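Side-chain contact in endo-xylogalacturonan hydrolase A (Aspergillus tubingensis, PDB 4C2L), which hydrolyses the xylose-substituted galacturonan backbone of xylogalacturonan, a component of the hairy regions of pectin: residues T84-W87 with S88-A92. Numbering follows the deposited sequence.
Sequences TDYW and SGRTA. With SO4 (sulfate ion), chain F.
The short helix 84-87 gives way at S88 to a type II beta turn from W87 to R90, closed by a nearly straight hydrogen bond from R90 N to W87 O (2.9 Å, 164°) and preceded by a weak helical one from S88 N to T84 O. G89 takes the third position of this turn, where a positive phi comes readily to glycine. The turn brings R90 back over Y86, its chain extended from CG to NE and crossing the tyrosine at about a right angle, with NE over one face of the ring, offset toward the rim and 3.4 Å from Y86 CZ. R90 CZ stands 4.3 Å from the ring centroid in a cation-pi contact, the guanidinium and ring planes tilted 31° apart, while CD adds an off-centre CH-pi contact. Arginine is long and flat enough to cover the ring while NE makes a weak hydrogen bond to Y86 O (2.9 Å) and NH1 reaches a sulfate. Tyrosine supplies both that flat face and a hydroxyl tied to V61 N. Y86 CG lies anti to the backbone N (chi1 175°), which turns the CD2 edge of the ring onto one face of the W87 indole. In the right-handed parallel beta-helix of family 28, this helix and turn lead from strand 77-80 to strand 95-97. W87 suits the buried side: its flat indole packs against V61 and P133, NE1 bonds to A81 O, and CZ3 meets A92 O at the ring edge, 3.6 Å away. A water donates to both S88 O and Y86 O, giving the latter a second donor. The sulfate, probably from the crystallisation liquor, accepts hydrogen bonds from R90 NH1 at O4 (2.8 Å), near the guanidinium plane, and from T91 N at O3 (2.9 Å).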
loop_
_atom_site.group_PDB
_atom_site.type_symbol
_atom_site.label_atom_id
_atom_site.label_comp_id
_atom_site.label_asym_id
_atom_site.label_seq_id
_atom_site.Cartn_x
_atom_site.Cartn_y
_atom_site.Cartn_z
ATOM N N THR A 84 -16.664 -4.819 -15.739
ATOM C CA THR A 84 -16.534 -3.466 -15.186
ATOM C C THR A 84 -17.859 -2.854 -14.696
ATOM O O THR A 84 -17.848 -2.075 -13.759
ATOM C CB THR A 84 -15.801 -2.498 -16.144
ATOM O OG1 THR A 84 -16.462 -2.481 -17.413
ATOM C CG2 THR A 84 -14.362 -2.950 -16.321
ATOM N N ASP A 85 -18.983 -3.209 -15.329
ATOM C CA ASP A 85 -20.284 -2.724 -14.876
ATOM C C ASP A 85 -20.582 -3.268 -13.482
ATOM O O ASP A 85 -21.113 -2.552 -12.625
ATOM C CB ASP A 85 -21.410 -3.180 -15.819
ATOM C CG ASP A 85 -21.489 -2.368 -17.111
ATOM O OD1 ASP A 85 -20.767 -1.365 -17.277
ATOM O OD2 ASP A 85 -22.308 -2.752 -17.976
ATOM N N TYR A 86 -20.266 -4.542 -13.256
ATOM C CA TYR A 86 -20.526 -5.135 -11.943
ATOM C C TYR A 86 -19.671 -4.477 -10.845
ATOM O O TYR A 86 -20.171 -4.114 -9.770
ATOM C CB TYR A 86 -20.300 -6.654 -11.959
ATOM C CG TYR A 86 -20.438 -7.249 -10.583
ATOM C CD1 TYR A 86 -21.704 -7.589 -10.069
ATOM C CD2 TYR A 86 -19.308 -7.421 -9.750
ATOM C CE1 TYR A 86 -21.833 -8.106 -8.786
ATOM C CE2 TYR A 86 -19.436 -7.930 -8.475
ATOM C CZ TYR A 86 -20.686 -8.277 -7.996
ATOM O OH TYR A 86 -20.796 -8.792 -6.729
ATOM N N TRP A 87 -18.380 -4.333 -11.115
ATOM C CA TRP A 87 -17.445 -3.838 -10.102
ATOM C C TRP A 87 -17.537 -2.365 -9.855
ATOM O O TRP A 87 -17.013 -1.870 -8.848
ATOM C CB TRP A 87 -16.009 -4.205 -10.503
ATOM C CG TRP A 87 -15.794 -5.684 -10.413
ATOM C CD1 TRP A 87 -15.542 -6.586 -11.447
ATOM C CD2 TRP A 87 -15.849 -6.494 -9.199
ATOM N NE1 TRP A 87 -15.431 -7.869 -10.952
ATOM C CE2 TRP A 87 -15.603 -7.881 -9.614
ATOM C CE3 TRP A 87 -16.070 -6.222 -7.856
ATOM C CZ2 TRP A 87 -15.579 -8.929 -8.700
ATOM C CZ3 TRP A 87 -16.030 -7.287 -6.942
ATOM C CH2 TRP A 87 -15.794 -8.607 -7.360
ATOM N N SER A 88 -18.209 -1.648 -10.750
ATOM C CA SER A 88 -18.314 -0.188 -10.650
ATOM C C SER A 88 -18.765 0.286 -9.254
ATOM O O SER A 88 -19.854 -0.065 -8.797
ATOM C CB SER A 88 -19.295 0.337 -11.714
ATOM O OG SER A 88 -19.303 1.751 -11.692
ATOM N N GLY A 89 -17.924 1.081 -8.598
ATOM C CA GLY A 89 -18.230 1.645 -7.287
ATOM C C GLY A 89 -18.232 0.672 -6.113
ATOM O O GLY A 89 -18.589 1.053 -4.991
ATOM N N ARG A 90 -17.860 -0.581 -6.354
ATOM C CA ARG A 90 -17.838 -1.563 -5.282
ATOM C C ARG A 90 -16.600 -1.408 -4.408
ATOM O O ARG A 90 -15.526 -1.049 -4.889
ATOM C CB ARG A 90 -17.939 -2.989 -5.836
ATOM C CG ARG A 90 -19.302 -3.263 -6.462
ATOM C CD ARG A 90 -19.566 -4.759 -6.590
ATOM N NE ARG A 90 -20.913 -4.988 -7.124
ATOM C CZ ARG A 90 -22.032 -4.970 -6.391
ATOM N NH1 ARG A 90 -21.996 -4.738 -5.075
ATOM N NH2 ARG A 90 -23.196 -5.174 -6.995
ATOM N N THR A 91 -16.754 -1.702 -3.121
ATOM C CA THR A 91 -15.668 -1.549 -2.168
ATOM C C THR A 91 -14.571 -2.606 -2.310
ATOM O O THR A 91 -13.382 -2.276 -2.308
ATOM C CB THR A 91 -16.234 -1.554 -0.737
ATOM O OG1 THR A 91 -17.042 -0.381 -0.583
ATOM C CG2 THR A 91 -15.105 -1.543 0.314
ATOM N N ALA A 92 -14.977 -3.874 -2.402
ATOM C CA ALA A 92 -14.056 -4.997 -2.207
ATOM C C ALA A 92 -14.350 -6.121 -3.193
ATOM O O ALA A 92 -15.508 -6.384 -3.514
ATOM C CB ALA A 92 -14.214 -5.539 -0.800
HETATM S S SO4 F . -20.455 -2.821 -2.618
HETATM O O1 SO4 F . -20.993 -1.873 -3.626
HETATM O O2 SO4 F . -21.553 -3.144 -1.677
HETATM O O3 SO4 F . -19.339 -2.156 -1.911
HETATM O O4 SO4 F . -19.996 -4.069 -3.275
HETATM O O HOH W 1 -21.876 -1.882 -8.786
#